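Local structure of decapping nuclease RAI1 (Candida albicans, 5BUD) at residues K13-K18 / A325-G330; F24-A27 / K33-Y36; Y46-S51 / K292-F297; T179-W184 / R189-N194; V217-A222 / A331-L336. The protein removes NAD caps from the 5' ends of RNAs in a divalent-metal-dependent reaction, and binds the exoribonuclease RAT1 directly, stabilising it and stimulating its activity. All coordinates share one frame; numbering follows the deposited sequence.

Contacts 1 and 5 share helix 322-339 and touch each other, Tyr329 OH lying 3.9 Å from Leu219 CD1; their centres are about 11 Å apart. Contacts 3 and 4 form a second pair, across the chain's centre from contact 5, with about 15 Å between centres, joined through Tyr47, whose CE2 lies 3.5 Å from Trp184 CD1. Contact 2 touches neither pair, although its nearest atoms come within about 4 Å of those of contact 5; the centres are about 24 Å apart. The manganese site, with ligands Glu224, Asp226, Glu245 and Leu246, is nearest contacts 2 and 3: the side chains of Ala27 and Tyr46 are about 11 and 10 Å from a manganese ion.

Contact 1: K13-K18 / A325-G330; sequences KTTALK and ALKWYG
The 13-18 loop, extended from Thr14 on, passes beside helix 322-339, Thr15 and Lys327 making the nearest backbone approach at 6.6 Å between their CA atoms. This is a loop-on-helix contact near the surface of the PD-(D/E)XK nuclease fold, on the connection between strands 4-5 and 21-28. The Thr15 and Lys327 side chains cross at about a right angle: the threonine hydroxyl OG1 meets the lysine's aliphatic stem, 3.8 Å from CG. Lys327 CG stands beside its own backbone N (chi1 -66°), and the rest of the chain is fully extended, which carries the stem past Thr15 and the ammonium toward the Lys13 carbonyl. NZ stays 3.8 Å from Lys13 O, too long for a hydrogen bond. A backbone hydrogen bond between Lys327 and Ser12 ties the loop to the helix just before Lys13. Further along, Leu17 supplies the apolar part of the contact. Both Leu17 and Leu326 also touch Phe273 of helix 255-275, so the aromatic side chain belongs to the same apolar cluster; Leu326 is buried, whereas Leu17 is largely exposed. Across the contact the two leucines meet methyl to methyl, Leu17 CD1 being 4.3 Å from Leu326 CD1.

Contact 2: F24-A27 / K33-Y36; sequences FSYA and KYVY
Ala27 and Val35 form an antiparallel hydrogen-bonded pair in the beta hairpin of strands 21-28 and 34-35. The packing is tight around this bridge. Ala27 N donates to Val35 O at 3.1 Å and Val35 N to Ala27 O at 2.9 Å. Ala27 O also receives a CA-H contact from Tyr34 CA at 3.2 Å. On one face the Ala27 and Val35 CB atoms are 4.2 Å apart. On the other, the Tyr26 and Tyr34 side chains lie side by side and point the same way, with Tyr34 CD1 at the edge of the Tyr26 ring, 3.8 Å from CE2. Tyr26 CG sits between its backbone N and carbonyl carbon (chi1 64°), raising the ring over its own strand, where Leu81 and Leu207 also touch it. Beyond the bridge the direct bonds give way to a water that donates to both Ser25 O and Tyr36 O, 2.8 Å from each; two carbonyls cannot bond each other directly. At the turn, Lys33 is exposed and its side chain keeps clear of the partner strand. Direct N-H...O hydrogen bonds thus fix the register at Ala27, whereas the Ser25 and Tyr36 carbonyls are bridged by one water, which supplies the protons both need.

Contact 3: Y46-S51 / K292-F297; sequences YYLPDS and KNVELF
Tyr46 and Leu48 both direct CG away from the backbone N (chi1 -174° and -172°), and each side chain reaches one methyl of Val294 on strand 291-298. The valine's own torsion, 172°, places CG1 opposite its backbone N and CG2 beside it, dividing the two methyls between the two partners. Tyr46 and Val294 approach from opposite directions: the phenol oxygen OH stops 3.4 Å from CG1, a polar atom against a methyl. Leu48 comes across at a slant, its CD2 3.9 Å from CG2. The backbones themselves remain far apart, with 11.6 Å between the CA atoms of Tyr46 and Leu296, so side chains alone span the gap. In the PD-(D/E)XK nuclease fold, Val294 belongs to a strand paired antiparallel with strand 279-285; just before it, Lys292 and Asn293 both face Phe284 in a classic beta bulge. Ile281 on that neighbouring strand touches both Tyr46 and Val294, while Ile53 of helix 50-54 touches Leu48 and Val294. The Tyr46 side chain lies about 4 Å from that of Leu246, a metal-site residue, though about 10 Å from a manganese ion. Phe174 and Ala178 of helix 158-178 also pack against Leu48.

Contact 4: T179-W184 / R189-N194; sequences TIPKPW and RSQIEN
Ile180 meets Ile192 at the nearest backbone approach of the contact, with 6.8 Å between their CA atoms. Just before it, Thr179 OG1 is hydrogen-bonded to Glu175 O, while the Thr179 carbonyl accepts a hydrogen bond from Arg195 NH1. At Ile180 the side chain turns toward the helix and lies alongside that of Ile192, both pointing the same way, with CG2 4.2 Å from Ile192 CG1. The Ile180 chi1 of 44° puts CG1 between the backbone N and carbonyl carbon, and its other branch, CG2, makes the approach to Ile192. Pro181 follows at the exposed margin: its CG is 4.5 Å from Gln191 NE2, a loose approach, whereas Gln191 OE1 is hydrogen-bonded to Ser188 OG. Past Lys182 and Pro183 the chain brings Trp184 back to the helix, CD1 of its indole lying 4.4 Å from Ile192 CD1. Ile192 therefore meets Ile180 through CG1 and Trp184 through the methyl at its end. Tyr47 packs against Ile180, Trp184 and Ile192, its ring plane about 30° from that of Trp184. The contact joins the short strand 179-180 to the helix that follows it, at the surface: the strand comes directly after helix 158-178 and pairs antiparallel with strand 45-46, and helix 189-193 packs on one part of the Ile180 side chain, Tyr47 and Arg195 on others.

Contact 5: V217-A222 / A331-L336; sequences VKLVLA and AVVDWL
Val217 and Val333 each have more surface buried here than any other residue of the two segments, and Leu219 comes next. Val217, at the start of strand 217-228, directs its side chain onto helix 322-339. Its CG2 methyl lies beside the valine's own backbone N, with CG1 opposite that nitrogen (chi1 -179°), and it is CG2 that reaches the helix backbone, 4.0 Å from both Val333 O and Asp334 CA. The methyl thus rests mainly on the helix main chain, and the strand and helix come nearest here, with 6.5 Å between the CA atoms of Val217 and Asp334. Val333 points back at the strand with both its methyls. CG2 is 4.4 Å from Val217 CB, while CG1 lies 4.2 Å from Leu219 CD2, so one helix residue bridges two strand residues whose side chains face the same way. Asp334 lies at the margin, its OD1 4.5 Å from Val217 CG2. Ile214 of strand 205-214 touches Val333, and Ile100 of strand 100-103 touches Leu219, extending the apolar layer to two of the neighbouring strands. The short strand and helix segments run at 98° to one another, their axes 9.2 Å apart. This is a helix packed nearly perpendicular to a strand of the central sheet by aliphatic side chains, in the alpha/beta core of the PD-(D/E)XK nuclease fold.

Contact 1: K13-K18 / A325-G330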
# COMPACT_ATOMS: atom_id res chain seq x y z
N LYS A 13 -12.18 19.30 -11.01
CA LYS A 13 -12.49 20.69 -10.66
C LYS A 13 -12.62 20.85 -9.17
O LYS A 13 -12.11 21.81 -8.58
CB LYS A 13 -13.79 21.17 -11.35
CG LYS A 13 -13.55 21.90 -12.66
CD LYS A 13 -14.83 22.06 -13.48
CE LYS A 13 -15.16 20.80 -14.27
NZ LYS A 13 -16.19 21.07 -15.31
N THR A 14 -13.31 19.92 -8.55
CA THR A 14 -13.43 19.93 -7.12
C THR A 14 -13.08 18.57 -6.58
O THR A 14 -12.69 17.66 -7.32
CB THR A 14 -14.84 20.38 -6.67
OG1 THR A 14 -14.85 20.53 -5.24
CG2 THR A 14 -15.91 19.37 -7.10
N THR A 15 -13.24 18.44 -5.27
CA THR A 15 -12.84 17.28 -4.53
C THR A 15 -14.07 16.85 -3.73
O THR A 15 -14.47 17.50 -2.76
CB THR A 15 -11.62 17.63 -3.65
OG1 THR A 15 -10.44 17.63 -4.46
CG2 THR A 15 -11.42 16.66 -2.51
N ALA A 16 -14.71 15.79 -4.21
CA ALA A 16 -15.78 15.14 -3.47
C ALA A 16 -15.20 13.83 -2.96
O ALA A 16 -14.91 12.92 -3.74
CB ALA A 16 -16.99 14.90 -4.37
N LEU A 17 -15.00 13.76 -1.65
CA LEU A 17 -14.33 12.63 -1.01
C LEU A 17 -15.32 11.82 -0.20
O LEU A 17 -16.05 12.37 0.63
CB LEU A 17 -13.21 13.11 -0.09
CG LEU A 17 -12.13 13.97 -0.76
CD1 LEU A 17 -11.21 14.58 0.29
CD2 LEU A 17 -11.35 13.15 -1.78
N LYS A 18 -15.32 10.52 -0.42
CA LYS A 18 -16.18 9.63 0.32
C LYS A 18 -15.37 9.01 1.44
O LYS A 18 -14.14 8.88 1.32
CB LYS A 18 -16.74 8.56 -0.60
CG LYS A 18 -17.30 9.08 -1.93
CD LYS A 18 -18.15 10.34 -1.79
CE LYS A 18 -19.11 10.50 -2.97
NZ LYS A 18 -19.07 11.89 -3.53
N ALA A 325 -2.56 16.80 -5.71
CA ALA A 325 -2.45 15.35 -5.97
C ALA A 325 -3.80 14.71 -6.07
O ALA A 325 -4.02 13.90 -6.95
CB ALA A 325 -1.59 14.66 -4.92
N LEU A 326 -4.71 15.06 -5.15
CA LEU A 326 -6.02 14.47 -5.10
C LEU A 326 -6.84 14.78 -6.33
O LEU A 326 -7.59 13.94 -6.81
CB LEU A 326 -6.80 14.93 -3.84
CG LEU A 326 -6.58 14.15 -2.56
CD1 LEU A 326 -7.32 14.83 -1.42
CD2 LEU A 326 -7.04 12.70 -2.72
N LYS A 327 -6.68 15.99 -6.86
CA LYS A 327 -7.35 16.36 -8.12
C LYS A 327 -6.81 15.62 -9.34
O LYS A 327 -7.58 15.30 -10.25
CB LYS A 327 -7.24 17.87 -8.33
CG LYS A 327 -8.01 18.64 -7.27
CD LYS A 327 -7.94 20.16 -7.45
CE LYS A 327 -8.82 20.83 -6.40
NZ LYS A 327 -8.89 22.31 -6.56
N TRP A 328 -5.51 15.33 -9.37
CA TRP A 328 -4.96 14.50 -10.41
C TRP A 328 -5.55 13.07 -10.26
O TRP A 328 -6.00 12.48 -11.22
CB TRP A 328 -3.42 14.47 -10.31
CG TRP A 328 -2.79 13.26 -10.92
CD1 TRP A 328 -2.23 12.23 -10.26
CD2 TRP A 328 -2.66 12.97 -12.33
NE1 TRP A 328 -1.76 11.29 -11.14
CE2 TRP A 328 -2.03 11.71 -12.42
CE3 TRP A 328 -3.07 13.61 -13.50
CZ2 TRP A 328 -1.74 11.09 -13.66
CZ3 TRP A 328 -2.80 13.00 -14.73
CH2 TRP A 328 -2.14 11.75 -14.80
N TYR A 329 -5.56 12.54 -9.04
CA TYR A 329 -6.08 11.17 -8.79
C TYR A 329 -7.54 11.11 -9.23
O TYR A 329 -7.92 10.19 -9.96
CB TYR A 329 -5.88 10.82 -7.30
CG TYR A 329 -6.65 9.64 -6.75
CD1 TYR A 329 -6.32 8.33 -7.10
CD2 TYR A 329 -7.65 9.83 -5.80
CE1 TYR A 329 -7.02 7.25 -6.55
CE2 TYR A 329 -8.34 8.77 -5.25
CZ TYR A 329 -8.03 7.49 -5.63
OH TYR A 329 -8.73 6.44 -5.07
N GLY A 330 -8.33 12.12 -8.87
CA GLY A 330 -9.73 12.18 -9.28
C GLY A 330 -9.95 12.23 -10.79
O GLY A 330 -10.88 11.61 -11.31

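Contact 2: F24-A27 / K33-Y36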
# COMPACT_ATOMS: atom_id res chain seq x y z
N PHE A 24 -14.30 -6.27 4.53
CA PHE A 24 -13.86 -7.45 5.24
C PHE A 24 -12.34 -7.44 5.31
O PHE A 24 -11.71 -6.50 4.83
CB PHE A 24 -14.35 -8.74 4.52
CG PHE A 24 -13.82 -8.87 3.11
CD1 PHE A 24 -14.52 -8.35 2.05
CD2 PHE A 24 -12.62 -9.49 2.86
CE1 PHE A 24 -14.04 -8.43 0.77
CE2 PHE A 24 -12.13 -9.60 1.56
CZ PHE A 24 -12.84 -9.05 0.52
N SER A 25 -11.77 -8.50 5.89
CA SER A 25 -10.35 -8.70 5.95
C SER A 25 -9.99 -10.14 5.70
O SER A 25 -10.85 -11.02 5.77
CB SER A 25 -9.83 -8.32 7.32
OG SER A 25 -10.52 -9.05 8.31
N TYR A 26 -8.71 -10.37 5.47
CA TYR A 26 -8.14 -11.69 5.37
C TYR A 26 -6.67 -11.54 5.76
O TYR A 26 -6.25 -10.43 6.12
CB TYR A 26 -8.38 -12.28 3.97
CG TYR A 26 -7.74 -11.60 2.79
CD1 TYR A 26 -8.20 -10.39 2.31
CD2 TYR A 26 -6.68 -12.19 2.11
CE1 TYR A 26 -7.63 -9.77 1.21
CE2 TYR A 26 -6.10 -11.58 1.02
CZ TYR A 26 -6.58 -10.36 0.57
OH TYR A 26 -5.98 -9.78 -0.52
N ALA A 27 -5.89 -12.61 5.70
CA ALA A 27 -4.57 -12.59 6.26
C ALA A 27 -3.64 -13.52 5.50
O ALA A 27 -4.11 -14.36 4.72
CB ALA A 27 -4.65 -13.00 7.74
N LYS A 33 0.68 -18.73 3.46
CA LYS A 33 -0.62 -19.21 3.02
C LYS A 33 -1.69 -18.26 3.52
O LYS A 33 -1.63 -17.81 4.66
CB LYS A 33 -0.90 -20.61 3.56
CG LYS A 33 0.31 -21.54 3.69
CD LYS A 33 0.98 -21.92 2.37
CE LYS A 33 1.77 -23.22 2.50
NZ LYS A 33 2.44 -23.66 1.25
N TYR A 34 -2.69 -18.00 2.68
CA TYR A 34 -3.77 -17.08 3.03
C TYR A 34 -4.83 -17.73 3.91
O TYR A 34 -5.08 -18.94 3.84
CB TYR A 34 -4.40 -16.49 1.77
CG TYR A 34 -3.42 -15.59 1.07
CD1 TYR A 34 -3.37 -14.24 1.36
CD2 TYR A 34 -2.49 -16.11 0.18
CE1 TYR A 34 -2.44 -13.41 0.76
CE2 TYR A 34 -1.56 -15.29 -0.44
CZ TYR A 34 -1.54 -13.95 -0.14
OH TYR A 34 -0.62 -13.11 -0.73
N VAL A 35 -5.44 -16.90 4.75
CA VAL A 35 -6.37 -17.31 5.78
C VAL A 35 -7.62 -16.46 5.65
O VAL A 35 -7.52 -15.25 5.59
CB VAL A 35 -5.76 -17.02 7.16
CG1 VAL A 35 -6.79 -17.23 8.26
CG2 VAL A 35 -4.50 -17.85 7.38
N TYR A 36 -8.80 -17.08 5.63
CA TYR A 36 -10.03 -16.33 5.32
C TYR A 36 -11.05 -16.31 6.45
O TYR A 36 -11.92 -15.43 6.49
CB TYR A 36 -10.66 -16.84 4.00
CG TYR A 36 -9.67 -16.91 2.85
CD1 TYR A 36 -8.98 -18.09 2.55
CD2 TYR A 36 -9.44 -15.80 2.04
CE1 TYR A 36 -8.08 -18.14 1.49
CE2 TYR A 36 -8.54 -15.84 1.00
CZ TYR A 36 -7.85 -16.99 0.72
OH TYR A 36 -6.96 -16.99 -0.34
O HOH W 1 -11.82 -13.34 4.62

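Contact 3: Y46-S51 / K292-F297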
# COMPACT_ATOMS: atom_id res chain seq x y z
N TYR A 46 -0.57 -1.90 18.65
CA TYR A 46 0.58 -1.05 18.92
C TYR A 46 0.86 -1.05 20.42
O TYR A 46 -0.05 -0.85 21.21
CB TYR A 46 0.31 0.41 18.46
CG TYR A 46 1.53 1.26 18.60
CD1 TYR A 46 2.58 1.11 17.73
CD2 TYR A 46 1.66 2.17 19.65
CE1 TYR A 46 3.74 1.87 17.86
CE2 TYR A 46 2.83 2.92 19.79
CZ TYR A 46 3.85 2.79 18.88
OH TYR A 46 5.03 3.51 18.99
N TYR A 47 2.11 -1.27 20.80
CA TYR A 47 2.53 -1.16 22.20
C TYR A 47 4.03 -0.91 22.32
O TYR A 47 4.85 -1.82 22.11
CB TYR A 47 2.14 -2.42 23.00
CG TYR A 47 2.37 -2.26 24.49
CD1 TYR A 47 3.44 -2.88 25.12
CD2 TYR A 47 1.55 -1.44 25.25
CE1 TYR A 47 3.66 -2.72 26.48
CE2 TYR A 47 1.77 -1.26 26.60
CZ TYR A 47 2.82 -1.91 27.21
OH TYR A 47 3.05 -1.72 28.56
N LEU A 48 4.40 0.34 22.62
CA LEU A 48 5.81 0.72 22.72
C LEU A 48 5.98 1.89 23.72
O LEU A 48 5.91 3.06 23.33
CB LEU A 48 6.36 1.12 21.35
CG LEU A 48 7.86 1.35 21.30
CD1 LEU A 48 8.59 0.14 21.86
CD2 LEU A 48 8.29 1.65 19.87
N PRO A 49 6.11 1.57 25.02
CA PRO A 49 6.27 2.59 26.07
C PRO A 49 7.61 3.33 25.97
O PRO A 49 8.62 2.75 25.59
CB PRO A 49 6.24 1.78 27.37
CG PRO A 49 5.69 0.42 27.00
CD PRO A 49 6.08 0.20 25.57
N ASP A 50 7.61 4.60 26.35
CA ASP A 50 8.84 5.40 26.39
C ASP A 50 9.97 4.73 27.13
O ASP A 50 11.11 4.81 26.71
CB ASP A 50 8.56 6.74 27.03
CG ASP A 50 7.77 7.63 26.14
OD1 ASP A 50 7.60 7.28 24.95
OD2 ASP A 50 7.31 8.68 26.62
N SER A 51 9.64 4.06 28.23
CA SER A 51 10.65 3.41 29.04
C SER A 51 11.43 2.41 28.21
O SER A 51 12.66 2.32 28.32
CB SER A 51 10.02 2.74 30.28
OG SER A 51 9.07 1.74 29.94
N LYS A 292 15.77 5.99 18.47
CA LYS A 292 16.03 7.15 19.33
C LYS A 292 14.74 7.77 19.84
O LYS A 292 14.65 8.12 20.99
CB LYS A 292 16.79 8.20 18.53
CG LYS A 292 18.11 7.71 17.95
CD LYS A 292 19.06 7.20 19.02
CE LYS A 292 19.45 8.29 20.01
NZ LYS A 292 20.09 7.68 21.20
N ASN A 293 13.76 7.90 18.97
CA ASN A 293 12.45 8.39 19.38
C ASN A 293 11.33 7.98 18.41
O ASN A 293 11.59 7.61 17.26
CB ASN A 293 12.47 9.92 19.57
CG ASN A 293 12.72 10.65 18.27
OD1 ASN A 293 13.79 10.58 17.71
ND2 ASN A 293 11.71 11.36 17.79
N VAL A 294 10.10 8.06 18.90
CA VAL A 294 8.93 7.69 18.14
C VAL A 294 7.97 8.85 18.10
O VAL A 294 7.77 9.51 19.11
CB VAL A 294 8.26 6.46 18.77
CG1 VAL A 294 6.93 6.16 18.11
CG2 VAL A 294 9.22 5.28 18.71
N GLU A 295 7.38 9.11 16.94
CA GLU A 295 6.42 10.20 16.78
C GLU A 295 5.18 9.79 15.99
O GLU A 295 5.28 9.22 14.88
CB GLU A 295 7.11 11.37 16.09
CG GLU A 295 6.27 12.63 16.04
CD GLU A 295 6.97 13.83 15.42
OE1 GLU A 295 8.19 13.77 15.17
OE2 GLU A 295 6.27 14.82 15.15
N LEU A 296 4.02 10.08 16.58
CA LEU A 296 2.71 9.92 15.96
C LEU A 296 2.27 11.13 15.14
O LEU A 296 2.32 12.25 15.61
CB LEU A 296 1.66 9.68 17.04
CG LEU A 296 0.18 9.62 16.67
CD1 LEU A 296 -0.11 8.53 15.68
CD2 LEU A 296 -0.61 9.41 17.95
N PHE A 297 1.83 10.89 13.91
CA PHE A 297 1.18 11.89 13.09
C PHE A 297 -0.24 11.47 12.83
O PHE A 297 -0.51 10.29 12.57
CB PHE A 297 1.89 12.04 11.75
CG PHE A 297 3.31 12.53 11.87
CD1 PHE A 297 3.60 13.88 11.77
CD2 PHE A 297 4.33 11.64 12.09
CE1 PHE A 297 4.92 14.33 11.87
CE2 PHE A 297 5.65 12.07 12.24
CZ PHE A 297 5.95 13.43 12.10

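Contact 4: T179-W184 / R189-N194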
# COMPACT_ATOMS: atom_id res chain seq x y z
N THR A 179 4.79 -3.81 18.42
CA THR A 179 3.46 -4.37 18.47
C THR A 179 3.40 -5.67 19.32
O THR A 179 4.41 -6.32 19.55
CB THR A 179 2.96 -4.74 17.06
OG1 THR A 179 3.74 -5.83 16.53
CG2 THR A 179 3.01 -3.51 16.11
N ILE A 180 2.19 -6.00 19.73
CA ILE A 180 1.86 -7.22 20.50
C ILE A 180 0.69 -7.95 19.83
O ILE A 180 -0.16 -7.31 19.18
CB ILE A 180 1.53 -6.84 21.97
CG1 ILE A 180 0.61 -5.61 22.02
CG2 ILE A 180 2.82 -6.57 22.72
CD1 ILE A 180 0.01 -5.29 23.38
N PRO A 181 0.64 -9.29 19.94
CA PRO A 181 -0.35 -10.05 19.16
C PRO A 181 -1.79 -9.92 19.60
O PRO A 181 -2.67 -10.36 18.88
CB PRO A 181 0.13 -11.51 19.28
CG PRO A 181 1.02 -11.54 20.47
CD PRO A 181 1.67 -10.17 20.51
N LYS A 182 -2.01 -9.33 20.77
CA LYS A 182 -3.32 -9.12 21.33
C LYS A 182 -3.28 -7.79 22.07
O LYS A 182 -2.21 -7.27 22.34
CB LYS A 182 -3.67 -10.27 22.28
CG LYS A 182 -4.00 -11.58 21.56
CD LYS A 182 -5.40 -11.53 20.93
CE LYS A 182 -5.48 -12.22 19.58
NZ LYS A 182 -5.09 -13.66 19.64
N PRO A 183 -4.44 -7.24 22.39
CA PRO A 183 -4.42 -5.94 23.05
C PRO A 183 -3.79 -6.02 24.42
O PRO A 183 -3.70 -7.12 25.02
CB PRO A 183 -5.90 -5.55 23.16
CG PRO A 183 -6.68 -6.72 22.71
CD PRO A 183 -5.80 -7.69 22.03
N TRP A 184 -3.33 -4.87 24.91
CA TRP A 184 -2.59 -4.81 26.18
C TRP A 184 -3.23 -5.67 27.29
O TRP A 184 -2.52 -6.29 28.07
CB TRP A 184 -2.47 -3.37 26.66
CG TRP A 184 -1.83 -3.27 28.00
CD1 TRP A 184 -0.50 -3.42 28.28
CD2 TRP A 184 -2.48 -3.06 29.24
NE1 TRP A 184 -0.28 -3.28 29.62
CE2 TRP A 184 -1.48 -3.06 30.24
CE3 TRP A 184 -3.82 -2.85 29.62
CZ2 TRP A 184 -1.78 -2.87 31.60
CZ3 TRP A 184 -4.11 -2.66 30.97
CH2 TRP A 184 -3.09 -2.67 31.94
N ARG A 189 3.17 -10.31 30.50
CA ARG A 189 4.43 -9.58 30.67
C ARG A 189 5.60 -10.20 29.91
O ARG A 189 6.52 -9.49 29.53
CB ARG A 189 4.82 -9.45 32.15
CG ARG A 189 4.23 -8.24 32.86
CD ARG A 189 2.77 -8.45 33.23
NE ARG A 189 2.57 -9.52 34.21
CZ ARG A 189 1.39 -9.87 34.74
NH1 ARG A 189 0.28 -9.21 34.41
NH2 ARG A 189 1.33 -10.86 35.62
N SER A 190 5.56 -11.52 29.69
CA SER A 190 6.65 -12.20 29.00
C SER A 190 6.64 -11.81 27.54
O SER A 190 7.63 -11.27 27.04
CB SER A 190 6.54 -13.73 29.15
OG SER A 190 5.56 -14.27 28.28
N GLN A 191 5.52 -12.08 26.87
CA GLN A 191 5.27 -11.62 25.50
C GLN A 191 5.78 -10.20 25.26
O GLN A 191 6.52 -9.97 24.31
CB GLN A 191 3.78 -11.66 25.18
CG GLN A 191 3.27 -13.01 24.71
CD GLN A 191 1.95 -13.34 25.36
OE1 GLN A 191 1.88 -13.55 26.57
NE2 GLN A 191 0.89 -13.38 24.56
N ILE A 192 5.38 -9.27 26.12
CA ILE A 192 5.81 -7.88 25.98
C ILE A 192 7.35 -7.80 26.03
O ILE A 192 7.98 -7.17 25.16
CB ILE A 192 5.21 -6.98 27.07
CG1 ILE A 192 3.72 -6.73 26.80
CG2 ILE A 192 5.95 -5.64 27.13
CD1 ILE A 192 2.99 -6.09 27.96
N GLU A 193 7.94 -8.45 27.03
CA GLU A 193 9.38 -8.32 27.28
C GLU A 193 10.21 -9.04 26.23
O GLU A 193 11.30 -8.57 25.89
CB GLU A 193 9.75 -8.86 28.67
CG GLU A 193 9.32 -7.98 29.83
CD GLU A 193 9.80 -8.52 31.18
OE1 GLU A 193 9.57 -9.71 31.47
OE2 GLU A 193 10.42 -7.75 31.94
N ASN A 194 9.71 -10.16 25.72
CA ASN A 194 10.49 -11.02 24.83
C ASN A 194 10.52 -10.59 23.35
O ASN A 194 11.04 -11.32 22.50
CB ASN A 194 9.96 -12.45 24.90
CG ASN A 194 10.15 -13.07 26.28
OD1 ASN A 194 10.79 -12.50 27.17
ND2 ASN A 194 9.57 -14.26 26.46

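Contact 5: V217-A222 / A331-L336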
# COMPACT_ATOMS: atom_id res chain seq x y z
N VAL A 217 -16.99 8.05 -8.62
CA VAL A 217 -16.43 6.72 -8.86
C VAL A 217 -16.29 5.93 -7.57
O VAL A 217 -15.92 6.48 -6.55
CB VAL A 217 -15.06 6.81 -9.57
CG1 VAL A 217 -14.50 5.40 -9.84
CG2 VAL A 217 -15.20 7.56 -10.87
N LYS A 218 -16.60 4.63 -7.61
CA LYS A 218 -16.44 3.76 -6.45
C LYS A 218 -15.23 2.84 -6.63
O LYS A 218 -15.04 2.25 -7.70
CB LYS A 218 -17.70 2.91 -6.24
CG LYS A 218 -18.91 3.71 -5.75
CD LYS A 218 -18.55 4.71 -4.65
CE LYS A 218 -19.73 5.54 -4.17
NZ LYS A 218 -19.91 6.76 -5.01
N LEU A 219 -14.42 2.74 -5.57
CA LEU A 219 -13.24 1.87 -5.59
C LEU A 219 -13.19 0.96 -4.40
O LEU A 219 -13.48 1.40 -3.30
CB LEU A 219 -11.96 2.68 -5.59
CG LEU A 219 -11.80 3.64 -6.77
CD1 LEU A 219 -12.17 5.03 -6.30
CD2 LEU A 219 -10.36 3.59 -7.28
N VAL A 220 -12.80 -0.29 -4.64
CA VAL A 220 -12.48 -1.23 -3.59
C VAL A 220 -10.97 -1.44 -3.61
O VAL A 220 -10.42 -1.73 -4.67
CB VAL A 220 -13.24 -2.55 -3.82
CG1 VAL A 220 -12.74 -3.67 -2.91
CG2 VAL A 220 -14.72 -2.28 -3.62
N LEU A 221 -10.31 -1.25 -2.47
CA LEU A 221 -8.84 -1.36 -2.38
C LEU A 221 -8.49 -2.38 -1.33
O LEU A 221 -9.05 -2.35 -0.23
CB LEU A 221 -8.20 -0.04 -1.92
CG LEU A 221 -8.52 1.20 -2.74
CD1 LEU A 221 -7.85 2.41 -2.12
CD2 LEU A 221 -8.11 1.04 -4.20
N ALA A 222 -7.53 -3.26 -1.66
CA ALA A 222 -6.97 -4.19 -0.69
C ALA A 222 -5.63 -3.65 -0.24
O ALA A 222 -4.81 -3.27 -1.05
CB ALA A 222 -6.81 -5.58 -1.31
N ALA A 331 -9.08 12.94 -11.50
CA ALA A 331 -9.12 13.01 -12.96
C ALA A 331 -8.80 11.64 -13.56
O ALA A 331 -9.50 11.16 -14.45
CB ALA A 331 -8.14 14.05 -13.45
N VAL A 332 -7.76 11.00 -13.04
CA VAL A 332 -7.38 9.66 -13.52
C VAL A 332 -8.54 8.68 -13.39
O VAL A 332 -8.90 8.03 -14.35
CB VAL A 332 -6.15 9.08 -12.78
CG1 VAL A 332 -5.94 7.60 -13.12
CG2 VAL A 332 -4.91 9.87 -13.12
N VAL A 333 -9.12 8.54 -12.19
CA VAL A 333 -10.12 7.48 -11.96
C VAL A 333 -11.44 7.74 -12.71
O VAL A 333 -12.07 6.81 -13.21
CB VAL A 333 -10.40 7.21 -10.47
CG1 VAL A 333 -9.10 6.76 -9.79
CG2 VAL A 333 -11.02 8.42 -9.80
N ASP A 334 -11.84 9.01 -12.79
CA ASP A 334 -12.94 9.37 -13.67
C ASP A 334 -12.66 9.01 -15.15
O ASP A 334 -13.54 8.53 -15.85
CB ASP A 334 -13.30 10.85 -13.55
CG ASP A 334 -14.56 11.18 -14.32
OD1 ASP A 334 -15.68 10.86 -13.85
OD2 ASP A 334 -14.42 11.73 -15.43
N TRP A 335 -11.43 9.23 -15.61
CA TRP A 335 -11.04 8.90 -16.99
C TRP A 335 -11.14 7.39 -17.20
O TRP A 335 -11.82 6.92 -18.13
CB TRP A 335 -9.63 9.45 -17.26
CG TRP A 335 -9.02 9.16 -18.60
CD1 TRP A 335 -9.40 9.67 -19.82
CD2 TRP A 335 -7.87 8.35 -18.84
NE1 TRP A 335 -8.56 9.21 -20.80
CE2 TRP A 335 -7.62 8.39 -20.23
CE3 TRP A 335 -7.04 7.58 -18.02
CZ2 TRP A 335 -6.56 7.69 -20.81
CZ3 TRP A 335 -5.98 6.87 -18.61
CH2 TRP A 335 -5.75 6.94 -20.00
N LEU A 336 -10.56 6.61 -16.29
CA LEU A 336 -10.71 5.15 -16.38
C LEU A 336 -12.19 4.72 -16.38
O LEU A 336 -12.58 3.81 -17.11
CB LEU A 336 -9.99 4.46 -15.23
CG LEU A 336 -8.48 4.57 -15.19
CD1 LEU A 336 -7.96 4.05 -13.86
CD2 LEU A 336 -7.85 3.83 -16.36